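Local coordinates for putative PII-like nitrogen regulatory protein (Shewanella baltica, PDB 3CE8), which is of unknown function but, as a DUF3240 family member resembling the trimeric PII proteins, may act as a PII-like nitrogen regulatory protein, at residues A[25-30]-A[78-83]; A[29-34]-A[103-108]; A[40-45]-A[95-100]. All coordinates share one frame; numbering follows the deposited sequence.

Contact 1: residues A[25-30]-A[78-83]. With EDO (1,2-ethanediol), chain E.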
ATOM      1  N   LEU A  25       3.159  -8.495  -5.379  1.00 20.78           N
ATOM      2  CA  LEU A  25       3.472  -7.977  -4.054  1.00 21.00           C
ATOM      3  C   LEU A  25       2.796  -8.746  -2.924  1.00 20.45           C
ATOM      4  O   LEU A  25       1.598  -8.847  -2.893  1.00 24.40           O
ATOM      5  CB  LEU A  25       3.040  -6.495  -3.995  1.00 21.16           C
ATOM      6  CG  LEU A  25       3.477  -5.671  -2.791  1.00 18.98           C
ATOM      7  CD1 LEU A  25       4.992  -5.499  -2.864  1.00 15.42           C
ATOM      8  CD2 LEU A  25       2.716  -4.313  -2.705  1.00 16.88           C
ATOM      9  N   LEU A  26       3.570  -9.315  -2.023  1.00 19.70           N
ATOM     10  CA  LEU A  26       2.986  -9.939  -0.833  1.00 20.81           C
ATOM     11  C   LEU A  26       2.933  -8.920   0.264  1.00 20.97           C
ATOM     12  O   LEU A  26       3.926  -8.265   0.559  1.00 21.91           O
ATOM     13  CB  LEU A  26       3.811 -11.130  -0.331  1.00 21.84           C
ATOM     14  CG  LEU A  26       3.393 -11.744   1.008  1.00 21.42           C
ATOM     15  CD1 LEU A  26       2.033 -12.434   0.949  1.00 15.43           C
ATOM     16  CD2 LEU A  26       4.468 -12.737   1.346  1.00 21.64           C
ATOM     17  N   VAL A  27       1.739  -8.736   0.797  1.00 21.20           N
ATOM     18  CA  VAL A  27       1.526  -7.846   1.953  1.00 21.05           C
ATOM     19  C   VAL A  27       1.111  -8.738   3.095  1.00 21.63           C
ATOM     20  O   VAL A  27       0.195  -9.568   2.990  1.00 20.77           O
ATOM     21  CB  VAL A  27       0.449  -6.774   1.747  1.00 20.40           C
ATOM     22  CG1 VAL A  27       0.290  -5.973   3.045  1.00 13.26           C
ATOM     23  CG2 VAL A  27       0.818  -5.881   0.559  1.00 17.37           C
ATOM     24  N   LEU A  28       1.833  -8.554   4.184  1.00 22.92           N
ATOM     25  CA  LEU A  28       1.732  -9.404   5.387  1.00 22.32           C
ATOM     26  C   LEU A  28       1.635  -8.554   6.643  1.00 21.50           C
ATOM     27  O   LEU A  28       2.472  -7.688   6.867  1.00 21.57           O
ATOM     28  CB  LEU A  28       2.987 -10.297   5.419  1.00 21.68           C
ATOM     29  CG  LEU A  28       3.255 -11.180   6.628  1.00 27.92           C
ATOM     30  CD1 LEU A  28       2.228 -12.306   6.762  1.00 31.88           C
ATOM     31  CD2 LEU A  28       4.657 -11.733   6.474  1.00 29.61           C
ATOM     32  N   ILE A  29       0.572  -8.771   7.414  1.00 21.15           N
ATOM     33  CA  ILE A  29       0.330  -8.029   8.662  1.00 20.87           C
ATOM     34  C   ILE A  29       0.715  -8.945   9.808  1.00 22.33           C
ATOM     35  O   ILE A  29      -0.052  -9.810  10.220  1.00 22.99           O
ATOM     36  CB  ILE A  29      -1.136  -7.547   8.793  1.00 20.96           C
ATOM     37  CG1 ILE A  29      -1.544  -6.775   7.536  1.00 21.08           C
ATOM     38  CG2 ILE A  29      -1.327  -6.685  10.011  1.00 13.39           C
ATOM     39  CD1 ILE A  29      -0.532  -5.738   7.135  1.00 25.23           C
ATOM     40  N   ALA A  30       1.928  -8.705  10.299  1.00 22.95           N
ATOM     41  CA  ALA A  30       2.608  -9.501  11.312  1.00 22.46           C
ATOM     42  C   ALA A  30       2.617  -8.856  12.667  1.00 25.35           C
ATOM     43  O   ALA A  30       2.705  -7.636  12.836  1.00 27.79           O
ATOM     44  CB  ALA A  30       4.048  -9.767  10.874  1.00 21.03           C
ATOM     45  N   PHE A  78       0.632  -3.434  14.541  1.00 27.76           N
ATOM     46  CA  PHE A  78       1.371  -4.458  13.798  1.00 26.48           C
ATOM     47  C   PHE A  78       2.446  -3.904  12.905  1.00 24.62           C
ATOM     48  O   PHE A  78       2.594  -2.718  12.648  1.00 22.91           O
ATOM     49  CB  PHE A  78       0.454  -5.286  12.873  1.00 26.92           C
ATOM     50  CG  PHE A  78      -0.746  -5.875  13.552  1.00 25.83           C
ATOM     51  CD1 PHE A  78      -1.894  -5.123  13.731  1.00 26.61           C
ATOM     52  CD2 PHE A  78      -0.745  -7.184  13.969  1.00 27.77           C
ATOM     53  CE1 PHE A  78      -3.007  -5.651  14.339  1.00 23.70           C
ATOM     54  CE2 PHE A  78      -1.860  -7.723  14.587  1.00 26.30           C
ATOM     55  CZ  PHE A  78      -2.986  -6.954  14.766  1.00 23.74           C
ATOM     56  N   CYS A  79       3.135  -4.862  12.360  1.00 24.89           N
ATOM     57  CA  CYS A  79       4.200  -4.604  11.447  1.00 26.50           C
ATOM     58  C   CYS A  79       3.731  -5.053  10.077  1.00 24.70           C
ATOM     59  O   CYS A  79       3.305  -6.177   9.890  1.00 25.50           O
ATOM     60  CB  CYS A  79       5.449  -5.358  11.906  1.00 28.42           C
ATOM     61  SG  CYS A  79       6.908  -5.073  10.871  1.00 45.02           S
ATOM     62  N   LYS A  80       3.789  -4.137   9.127  1.00 22.82           N
ATOM     63  CA  LYS A  80       3.368  -4.405   7.769  1.00 22.25           C
ATOM     64  C   LYS A  80       4.562  -4.471   6.840  1.00 22.10           C
ATOM     65  O   LYS A  80       5.294  -3.487   6.588  1.00 20.96           O
ATOM     66  CB  LYS A  80       2.367  -3.347   7.295  1.00 21.66           C
ATOM     67  CG  LYS A  80       1.829  -3.484   5.862  1.00 20.04           C
ATOM     68  CD  LYS A  80       1.129  -2.168   5.468  1.00 24.29           C
ATOM     69  CE  LYS A  80       0.581  -2.094   4.066  1.00 28.61           C
ATOM     70  NZ  LYS A  80       0.089  -0.709   3.740  1.00 31.53           N
ATOM     71  N   PHE A  81       4.699  -5.687   6.338  1.00 21.81           N
ATOM     72  CA  PHE A  81       5.732  -6.071   5.397  1.00 22.19           C
ATOM     73  C   PHE A  81       5.167  -6.065   4.002  1.00 21.85           C
ATOM     74  O   PHE A  81       4.036  -6.478   3.769  1.00 23.44           O
ATOM     75  CB  PHE A  81       6.221  -7.509   5.655  1.00 22.82           C
ATOM     76  CG  PHE A  81       7.104  -7.676   6.894  1.00 25.61           C
ATOM     77  CD1 PHE A  81       6.549  -7.935   8.137  1.00 25.11           C
ATOM     78  CD2 PHE A  81       8.490  -7.625   6.792  1.00 23.84           C
ATOM     79  CE1 PHE A  81       7.358  -8.103   9.237  1.00 26.09           C
ATOM     80  CE2 PHE A  81       9.293  -7.778   7.898  1.00 23.65           C
ATOM     81  CZ  PHE A  81       8.737  -8.023   9.113  1.00 22.88           C
ATOM     82  N   GLU A  82       5.980  -5.585   3.082  1.00 20.47           N
ATOM     83  CA  GLU A  82       5.668  -5.642   1.657  1.00 20.93           C
ATOM     84  C   GLU A  82       6.860  -6.250   0.951  1.00 20.81           C
ATOM     85  O   GLU A  82       7.995  -5.758   1.058  1.00 20.41           O
ATOM     86  CB  GLU A  82       5.310  -4.268   1.097  1.00 22.26           C
ATOM     87  CG  GLU A  82       4.007  -3.749   1.662  1.00 22.04           C
ATOM     88  CD  GLU A  82       3.457  -2.527   0.954  1.00 29.61           C
ATOM     89  OE1 GLU A  82       4.090  -1.960   0.038  1.00 37.80           O
ATOM     90  OE2 GLU A  82       2.342  -2.148   1.309  1.00 34.62           O
ATOM     91  N   ILE A  83       6.563  -7.351   0.265  1.00 21.15           N
ATOM     92  CA  ILE A  83       7.554  -8.197  -0.386  1.00 21.32           C
ATOM     93  C   ILE A  83       7.256  -8.537  -1.843  1.00 22.59           C
ATOM     94  O   ILE A  83       6.418  -9.363  -2.188  1.00 24.33           O
ATOM     95  CB  ILE A  83       7.697  -9.518   0.402  1.00 21.54           C
ATOM     96  CG1 ILE A  83       7.880  -9.203   1.891  1.00 21.17           C
ATOM     97  CG2 ILE A  83       8.842 -10.409  -0.142  1.00 21.63           C
ATOM     98  CD1 ILE A  83       7.269 -10.237   2.740  1.00 16.03           C
TER
HETATM   99  C1  EDO E 105       9.041  -4.102  -1.905  1.00 81.79           C
HETATM  100  O1  EDO E 105       9.168  -3.421  -0.652  1.00 80.99           O
HETATM  101  C2  EDO E 105      10.395  -4.329  -2.553  1.00 81.06           C
HETATM  102  O2  EDO E 105      10.535  -5.717  -2.323  1.00 79.27           O
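L26, L28 and A30 each exchange two backbone hydrogen bonds with I83, F81 and C79 respectively, the ladder that joins antiparallel strands 25-30 and 78-83 in the middle of the sheet. A30 N reaches C79 O at 2.9 Å and C79 N returns to A30 O at 2.8 Å, both nearly along the C=O axis, whereas L26 N meets I83 O from 45° above the carbonyl plane. The face of L26, L28, A30, C79, F81 and I83 is wholly buried beneath helices 35-42 and 90-100. There L26 and I83 run side by side, CD2 of L26 being 4.0 Å from CD1 of I83, and CB of A30 sits at the edge of the F81 ring, 4.1 Å from CE1.

The other face is buried at V27 and E82 but partly open to solvent at I29 and K80. K80 is fully extended, with CG anti to the backbone N (chi1 180°); its CB and CG pass close to CD1 of I29, CG at 3.5 Å, and CE goes on to CG1 of V27. CG2 of I29 meets CB of F78 at 3.6 Å. The K80 ammonium forms a long ion pair with E82 of its own strand and another, weak, with E82 of a neighbouring subunit, and a phosphate ion, probably from the crystallisation liquor, lies near the K80 side chain. One face is thus hydrocarbon core, while on the other the E82 carboxylates and the phosphate would probably offset the positive charge of the lysines gathered at the subunit interface.

Contact 2: residues A[29-34]-A[103-108]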
ATOM      1  N   ILE A  29       0.572  -8.771   7.414  1.00 21.15           N
ATOM      2  CA  ILE A  29       0.330  -8.029   8.662  1.00 20.87           C
ATOM      3  C   ILE A  29       0.715  -8.945   9.808  1.00 22.33           C
ATOM      4  O   ILE A  29      -0.052  -9.810  10.220  1.00 22.99           O
ATOM      5  CB  ILE A  29      -1.136  -7.547   8.793  1.00 20.96           C
ATOM      6  CG1 ILE A  29      -1.544  -6.775   7.536  1.00 21.08           C
ATOM      7  CG2 ILE A  29      -1.327  -6.685  10.011  1.00 13.39           C
ATOM      8  CD1 ILE A  29      -0.532  -5.738   7.135  1.00 25.23           C
ATOM      9  N   ALA A  30       1.928  -8.705  10.299  1.00 22.95           N
ATOM     10  CA  ALA A  30       2.608  -9.501  11.312  1.00 22.46           C
ATOM     11  C   ALA A  30       2.617  -8.856  12.667  1.00 25.35           C
ATOM     12  O   ALA A  30       2.705  -7.636  12.836  1.00 27.79           O
ATOM     13  CB  ALA A  30       4.048  -9.767  10.874  1.00 21.03           C
ATOM     14  N   GLN A  31       2.582  -9.716  13.658  1.00 26.49           N
ATOM     15  CA  GLN A  31       2.588  -9.250  15.042  1.00 27.83           C
ATOM     16  C   GLN A  31       4.004  -8.824  15.343  1.00 26.39           C
ATOM     17  O   GLN A  31       4.943  -9.343  14.776  1.00 25.71           O
ATOM     18  CB  GLN A  31       2.086 -10.341  15.976  1.00 28.93           C
ATOM     19  CG  GLN A  31       0.949 -11.155  15.332  1.00 36.75           C
ATOM     20  CD  GLN A  31       0.154 -11.937  16.333  1.00 45.08           C
ATOM     21  OE1 GLN A  31      -0.244 -11.399  17.370  1.00 45.13           O
ATOM     22  NE2 GLN A  31      -0.121 -13.209  16.018  1.00 49.93           N
ATOM     23  N   ASN A  32       4.138  -7.837  16.206  1.00 27.41           N
ATOM     24  CA  ASN A  32       5.454  -7.243  16.503  1.00 28.70           C
ATOM     25  C   ASN A  32       6.496  -8.205  17.048  1.00 28.33           C
ATOM     26  O   ASN A  32       7.689  -7.993  16.861  1.00 28.66           O
ATOM     27  CB  ASN A  32       5.334  -6.001  17.408  1.00 29.81           C
ATOM     28  CG  ASN A  32       4.783  -4.773  16.650  1.00 34.49           C
ATOM     29  OD1 ASN A  32       4.960  -4.635  15.430  1.00 39.27           O
ATOM     30  ND2 ASN A  32       4.135  -3.872  17.380  1.00 40.13           N
ATOM     31  N   ASP A  33       6.041  -9.290  17.656  1.00 27.64           N
ATOM     32  CA  ASP A  33       6.959 -10.269  18.268  1.00 27.42           C
ATOM     33  C   ASP A  33       7.676 -11.208  17.270  1.00 26.54           C
ATOM     34  O   ASP A  33       8.814 -11.634  17.512  1.00 26.50           O
ATOM     35  CB  ASP A  33       6.294 -11.044  19.424  1.00 27.76           C
ATOM     36  CG  ASP A  33       5.056 -11.807  19.002  1.00 30.55           C
ATOM     37  OD1 ASP A  33       4.825 -11.953  17.781  1.00 37.11           O
ATOM     38  OD2 ASP A  33       4.317 -12.264  19.902  1.00 31.60           O
ATOM     39  N   ILE A  34       7.038 -11.494  16.143  1.00 25.17           N
ATOM     40  CA  ILE A  34       7.650 -12.401  15.134  1.00 24.05           C
ATOM     41  C   ILE A  34       8.280 -11.595  14.017  1.00 23.25           C
ATOM     42  O   ILE A  34       8.695 -12.132  12.994  1.00 22.99           O
ATOM     43  CB  ILE A  34       6.673 -13.442  14.507  1.00 23.67           C
ATOM     44  CG1 ILE A  34       5.487 -12.738  13.837  1.00 24.42           C
ATOM     45  CG2 ILE A  34       6.240 -14.450  15.534  1.00 22.44           C
ATOM     46  CD1 ILE A  34       4.617 -13.643  12.954  1.00 23.67           C
ATOM     47  N   HIS A 103       2.914 -20.157  15.359  1.00 23.82           N
ATOM     48  CA  HIS A 103       2.124 -19.892  16.554  1.00 25.25           C
ATOM     49  C   HIS A 103       1.511 -18.496  16.623  1.00 24.65           C
ATOM     50  O   HIS A 103       0.817 -18.168  17.598  1.00 25.14           O
ATOM     51  CB  HIS A 103       2.981 -20.157  17.818  1.00 26.94           C
ATOM     52  CG  HIS A 103       3.456 -21.580  17.970  1.00 30.83           C
ATOM     53  ND1 HIS A 103       2.699 -22.559  18.585  1.00 32.46           N
ATOM     54  CD2 HIS A 103       4.628 -22.171  17.628  1.00 33.84           C
ATOM     55  CE1 HIS A 103       3.375 -23.696  18.590  1.00 33.47           C
ATOM     56  NE2 HIS A 103       4.549 -23.488  18.015  1.00 34.85           N
ATOM     57  N   ASN A 104       1.778 -17.690  15.595  1.00 23.52           N
ATOM     58  CA  ASN A 104       1.282 -16.301  15.491  1.00 21.85           C
ATOM     59  C   ASN A 104       0.678 -16.016  14.141  1.00 20.41           C
ATOM     60  O   ASN A 104       1.365 -15.528  13.269  1.00 19.79           O
ATOM     61  CB  ASN A 104       2.411 -15.290  15.663  1.00 22.23           C
ATOM     62  CG  ASN A 104       3.049 -15.359  17.000  1.00 25.91           C
ATOM     63  OD1 ASN A 104       3.815 -16.286  17.288  1.00 27.27           O
ATOM     64  ND2 ASN A 104       2.783 -14.353  17.830  1.00 29.31           N
ATOM     65  N   PRO A 105      -0.610 -16.295  13.972  1.00 19.80           N
ATOM     66  CA  PRO A 105      -1.203 -16.072  12.674  1.00 19.43           C
ATOM     67  C   PRO A 105      -1.068 -14.673  12.158  1.00 19.83           C
ATOM     68  O   PRO A 105      -1.149 -13.704  12.901  1.00 19.51           O
ATOM     69  CB  PRO A 105      -2.660 -16.448  12.876  1.00 20.61           C
ATOM     70  CG  PRO A 105      -2.621 -17.469  14.033  1.00 21.21           C
ATOM     71  CD  PRO A 105      -1.502 -17.017  14.903  1.00 19.87           C
ATOM     72  N   CYS A 106      -0.816 -14.626  10.861  1.00 21.20           N
ATOM     73  CA  CYS A 106      -0.632 -13.385  10.115  1.00 23.97           C
ATOM     74  C   CYS A 106      -1.484 -13.253   8.885  1.00 23.27           C
ATOM     75  O   CYS A 106      -1.474 -14.098   8.008  1.00 24.98           O
ATOM     76  CB  CYS A 106       0.829 -13.219   9.712  1.00 23.61           C
ATOM     77  SG  CYS A 106       1.796 -12.990  11.237  1.00 40.87           S
ATOM     78  N   ARG A 107      -2.228 -12.167   8.835  1.00 22.26           N
ATOM     79  CA  ARG A 107      -3.019 -11.884   7.654  1.00 21.58           C
ATOM     80  C   ARG A 107      -2.118 -11.532   6.511  1.00 19.88           C
ATOM     81  O   ARG A 107      -1.049 -10.964   6.691  1.00 18.89           O
ATOM     82  CB  ARG A 107      -4.030 -10.770   7.864  1.00 22.64           C
ATOM     83  CG  ARG A 107      -5.385 -11.318   8.223  1.00 33.37           C
ATOM     84  CD  ARG A 107      -6.480 -10.282   7.968  1.00 48.23           C
ATOM     85  NE  ARG A 107      -7.689 -10.913   7.447  1.00 55.08           N
ATOM     86  CZ  ARG A 107      -7.872 -11.151   6.149  1.00 59.99           C
ATOM     87  NH1 ARG A 107      -6.915 -10.813   5.267  1.00 54.74           N
ATOM     88  NH2 ARG A 107      -8.998 -11.739   5.741  1.00 59.42           N
ATOM     89  N   TYR A 108      -2.537 -11.928   5.324  1.00 18.12           N
ATOM     90  CA  TYR A 108      -1.782 -11.544   4.142  1.00 18.23           C
ATOM     91  C   TYR A 108      -2.649 -11.433   2.926  1.00 18.40           C
ATOM     92  O   TYR A 108      -3.780 -11.905   2.881  1.00 18.11           O
ATOM     93  CB  TYR A 108      -0.669 -12.544   3.833  1.00 18.63           C
ATOM     94  CG  TYR A 108      -1.178 -13.800   3.157  1.00 17.81           C
ATOM     95  CD1 TYR A 108      -1.755 -14.808   3.881  1.00 24.68           C
ATOM     96  CD2 TYR A 108      -1.094 -13.960   1.791  1.00 23.01           C
ATOM     97  CE1 TYR A 108      -2.244 -15.970   3.268  1.00 25.14           C
ATOM     98  CE2 TYR A 108      -1.579 -15.108   1.163  1.00 23.98           C
ATOM     99  CZ  TYR A 108      -2.152 -16.110   1.903  1.00 25.67           C
ATOM    100  OH  TYR A 108      -2.640 -17.257   1.297  1.00 25.56           O
TER
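At the edge of the ferredoxin-like alpha-beta sandwich, strand 23-31 pairs antiparallel with strand 106-112, and segments 29-34 and 103-108 take in the end of that pairing and the turn leading into helix 35-42. Within these segments one firm backbone bond ties the strands: I29 N donates to R107 O at 2.8 Å, with an N-H...O angle of 169°. The return bond from R107 N to I29 O is weak, and beyond it the chains diverge, so side chains take over the contact.

C106 packs between strand and turn. Its SG lies 3.6 Å from CA of A30 and 3.4 Å from CD1 of I34, and CB packs against I29 O. I34, at the N-cap position of the helix, turns CG1 between its backbone N and carbonyl carbon (chi1 58°); with the chain extended beyond CG1, CD1 arrives at the sulfur, while CG2 is left against the amide of N104 as the two side chains run antiparallel past one another.

Q31 extends across N104, their amide planes 70° apart; its NE2 touches CB of N104 at 3.3 Å and gives a weak hydrogen bond to P105 O. Residues 106-108 also pair antiparallel with a strand of a neighbouring subunit, carrying the sheet across the interface, and Y108 OH bonds to Q115 of that subunit. Nearer the solvent, D33 and N104 reach toward one another, carboxylate and amide planes almost perpendicular. There N104 ND2 stands 3.2 Å from D33 OD1, badly aligned for a bond, and makes a weak, bent hydrogen bond of 3.3 Å to D33 OD2.

Contact 3: residues A[40-45]-A[95-100]; sequences DTLIEL and TALALV. With EDO (1,2-ethanediol), chain D.
Across this contact the backbones stay well apart, T41 and L97 being nearest with their CA atoms 7.0 Å from each other, and a type I turn, L42 to L45, begins at the last clearly helical residue of the first segment. No hydrogen bond spans the gap; side chains fill it. T41 points at the facing helix; with chi1 -72° its OG1 sits beside the backbone N and CG2 is anti to it, which brings this methyl to 4.0 Å from CB of A96 and 4.1 Å from CD2 of L97. On the other branch, OG1 lies beside CG1 of V100 and is bonded to D37 O one turn back, so the hydroxyl is satisfied within its own helix. L42 and L97 cross at about a right angle, their CD2 methyls 3.9 Å apart, and L45 reaches CB of A96 with CD1 at 4.2 Å. A 1,2-ethanediol molecule, probably from the crystallisation liquor, donates from O1 to T41 O at 3.1 Å and rests against L45 and E44. Deeper in, L97 continues onto L26 and L28 of the sheet. Such apolar packing of two helices side by side on one face of an antiparallel sheet is typical of the ferredoxin-like fold.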
ATOM      1  N   ASP A  40      14.382 -12.378   9.289  1.00 20.69           N
ATOM      2  CA  ASP A  40      15.424 -13.387   9.178  1.00 21.26           C
ATOM      3  C   ASP A  40      15.150 -14.349   8.060  1.00 21.51           C
ATOM      4  O   ASP A  40      16.053 -14.808   7.369  1.00 22.86           O
ATOM      5  CB  ASP A  40      15.558 -14.184  10.476  1.00 22.45           C
ATOM      6  CG  ASP A  40      16.254 -13.392  11.589  1.00 26.41           C
ATOM      7  OD1 ASP A  40      16.827 -12.318  11.308  1.00 29.00           O
ATOM      8  OD2 ASP A  40      16.239 -13.852  12.747  1.00 26.45           O
ATOM      9  N   THR A  41      13.878 -14.632   7.867  1.00 21.85           N
ATOM     10  CA  THR A  41      13.465 -15.600   6.857  1.00 20.77           C
ATOM     11  C   THR A  41      13.652 -15.007   5.487  1.00 21.54           C
ATOM     12  O   THR A  41      14.179 -15.645   4.578  1.00 22.29           O
ATOM     13  CB  THR A  41      11.998 -15.966   7.003  1.00 19.88           C
ATOM     14  OG1 THR A  41      11.840 -16.787   8.161  1.00 26.63           O
ATOM     15  CG2 THR A  41      11.498 -16.718   5.777  1.00 18.14           C
ATOM     16  N   LEU A  42      13.264 -13.741   5.387  1.00 21.00           N
ATOM     17  CA  LEU A  42      13.218 -13.045   4.113  1.00 20.64           C
ATOM     18  C   LEU A  42      14.598 -12.812   3.587  1.00 22.15           C
ATOM     19  O   LEU A  42      14.855 -12.989   2.395  1.00 21.66           O
ATOM     20  CB  LEU A  42      12.478 -11.703   4.239  1.00 20.22           C
ATOM     21  CG  LEU A  42      10.998 -11.804   4.596  1.00 17.05           C
ATOM     22  CD1 LEU A  42      10.410 -10.475   4.981  1.00 18.42           C
ATOM     23  CD2 LEU A  42      10.241 -12.439   3.414  1.00 15.10           C
ATOM     24  N   ILE A  43      15.500 -12.435   4.491  1.00 24.90           N
ATOM     25  CA  ILE A  43      16.877 -12.064   4.082  1.00 25.72           C
ATOM     26  C   ILE A  43      17.590 -13.277   3.531  1.00 25.97           C
ATOM     27  O   ILE A  43      18.598 -13.152   2.826  1.00 27.38           O
ATOM     28  CB  ILE A  43      17.783 -11.413   5.209  1.00 26.26           C
ATOM     29  CG1 ILE A  43      17.951 -12.368   6.384  1.00 27.69           C
ATOM     30  CG2 ILE A  43      17.256 -10.052   5.672  1.00 23.83           C
ATOM     31  CD1 ILE A  43      18.980 -11.913   7.369  1.00 29.37           C
ATOM     32  N   GLU A  44      17.018 -14.440   3.796  1.00 24.29           N
ATOM     33  CA  GLU A  44      17.686 -15.692   3.447  1.00 24.22           C
ATOM     34  C   GLU A  44      17.180 -16.261   2.119  1.00 22.53           C
ATOM     35  O   GLU A  44      17.752 -17.167   1.522  1.00 21.18           O
ATOM     36  CB  GLU A  44      17.489 -16.672   4.596  1.00 25.22           C
ATOM     37  CG  GLU A  44      18.673 -17.514   4.805  1.00 34.62           C
ATOM     38  CD  GLU A  44      19.919 -16.651   5.091  1.00 43.12           C
ATOM     39  OE1 GLU A  44      19.907 -15.891   6.095  1.00 48.00           O
ATOM     40  OE2 GLU A  44      20.911 -16.734   4.317  1.00 47.41           O
ATOM     41  N   LEU A  45      16.087 -15.685   1.666  1.00 22.11           N
ATOM     42  CA  LEU A  45      15.438 -16.085   0.417  1.00 22.05           C
ATOM     43  C   LEU A  45      16.107 -15.357  -0.768  1.00 24.17           C
ATOM     44  O   LEU A  45      15.999 -14.124  -0.921  1.00 26.93           O
ATOM     45  CB  LEU A  45      13.925 -15.835   0.488  1.00 20.36           C
ATOM     46  CG  LEU A  45      13.143 -16.716   1.484  1.00 19.55           C
ATOM     47  CD1 LEU A  45      11.676 -16.281   1.659  1.00 12.85           C
ATOM     48  CD2 LEU A  45      13.223 -18.202   1.085  1.00 12.91           C
ATOM     49  N   THR A  95       5.187 -20.650   2.190  1.00 18.80           N
ATOM     50  CA  THR A  95       5.470 -21.827   3.030  1.00 17.11           C
ATOM     51  C   THR A  95       6.607 -21.491   4.014  1.00 17.05           C
ATOM     52  O   THR A  95       6.612 -21.940   5.150  1.00 19.06           O
ATOM     53  CB  THR A  95       5.839 -23.079   2.204  1.00 16.68           C
ATOM     54  OG1 THR A  95       6.893 -22.749   1.305  1.00 15.42           O
ATOM     55  CG2 THR A  95       4.676 -23.571   1.405  1.00 13.37           C
ATOM     56  N   ALA A  96       7.545 -20.668   3.561  1.00 17.10           N
ATOM     57  CA  ALA A  96       8.708 -20.251   4.392  1.00 16.60           C
ATOM     58  C   ALA A  96       8.226 -19.371   5.528  1.00 16.84           C
ATOM     59  O   ALA A  96       8.652 -19.486   6.684  1.00 18.86           O
ATOM     60  CB  ALA A  96       9.737 -19.507   3.560  1.00 14.78           C
ATOM     61  N   LEU A  97       7.318 -18.466   5.183  1.00 17.77           N
ATOM     62  CA  LEU A  97       6.746 -17.535   6.187  1.00 16.22           C
ATOM     63  C   LEU A  97       5.771 -18.273   7.106  1.00 14.43           C
ATOM     64  O   LEU A  97       5.708 -18.021   8.299  1.00 14.22           O
ATOM     65  CB  LEU A  97       6.073 -16.360   5.521  1.00 15.31           C
ATOM     66  CG  LEU A  97       7.043 -15.415   4.800  1.00 17.13           C
ATOM     67  CD1 LEU A  97       6.227 -14.527   3.904  1.00 13.54           C
ATOM     68  CD2 LEU A  97       7.930 -14.610   5.764  1.00 14.37           C
ATOM     69  N   ALA A  98       5.104 -19.264   6.545  1.00 13.31           N
ATOM     70  CA  ALA A  98       4.106 -20.022   7.294  1.00 14.64           C
ATOM     71  C   ALA A  98       4.763 -20.694   8.469  1.00 17.72           C
ATOM     72  O   ALA A  98       4.097 -21.029   9.469  1.00 19.58           O
ATOM     73  CB  ALA A  98       3.418 -21.042   6.425  1.00 13.05           C
ATOM     74  N   LEU A  99       6.083 -20.850   8.369  1.00 18.44           N
ATOM     75  CA  LEU A  99       6.839 -21.527   9.434  1.00 18.71           C
ATOM     76  C   LEU A  99       7.030 -20.618  10.614  1.00 19.80           C
ATOM     77  O   LEU A  99       6.935 -21.057  11.765  1.00 18.79           O
ATOM     78  CB  LEU A  99       8.237 -21.962   8.985  1.00 18.52           C
ATOM     79  CG  LEU A  99       8.545 -23.316   8.380  1.00 16.70           C
ATOM     80  CD1 LEU A  99       9.959 -23.237   7.780  1.00 15.40           C
ATOM     81  CD2 LEU A  99       8.451 -24.377   9.423  1.00 10.59           C
ATOM     82  N   VAL A 100       7.322 -19.354  10.316  1.00 21.76           N
ATOM     83  CA  VAL A 100       7.651 -18.380  11.385  1.00 23.28           C
ATOM     84  C   VAL A 100       6.398 -17.998  12.153  1.00 23.11           C
ATOM     85  O   VAL A 100       6.466 -17.549  13.304  1.00 23.59           O
ATOM     86  CB  VAL A 100       8.373 -17.112  10.864  1.00 23.34           C
ATOM     87  CG1 VAL A 100       9.649 -17.496  10.113  1.00 25.97           C
ATOM     88  CG2 VAL A 100       7.488 -16.328   9.968  1.00 25.57           C
TER
HETATM   89  C1  EDO D 104      14.575 -19.173   4.278  1.00 88.47           C
HETATM   90  O1  EDO D 104      14.826 -18.515   5.525  1.00 89.13           O
HETATM   91  C2  EDO D 104      15.816 -19.464   3.425  1.00 89.08           C
HETATM   92  O2  EDO D 104      15.542 -20.584   2.589  1.00 87.01           O

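In the fold
The three contacts describe one alpha-beta sandwich. Contacts 1 and 2 share strand 23-31, with I29 and A30; their centres are about 9 Å apart, and they join that strand to its sheet neighbours, 74-86 and 106-112. The centre of contact 3, in the helix layer, lies about 13 Å from that of contact 1 and about 12 Å from that of contact 2. Its helices, 35-42 and 90-100, each follow one of the inner strands, so the chain runs strand, helix, two strands, helix, strand, then strand 115-119. L42 and L97 reach F81, I83, L26 and L28, making contacts 1 and 3 a single core. All three touch the third subunit, consistent with a PII-like trimer.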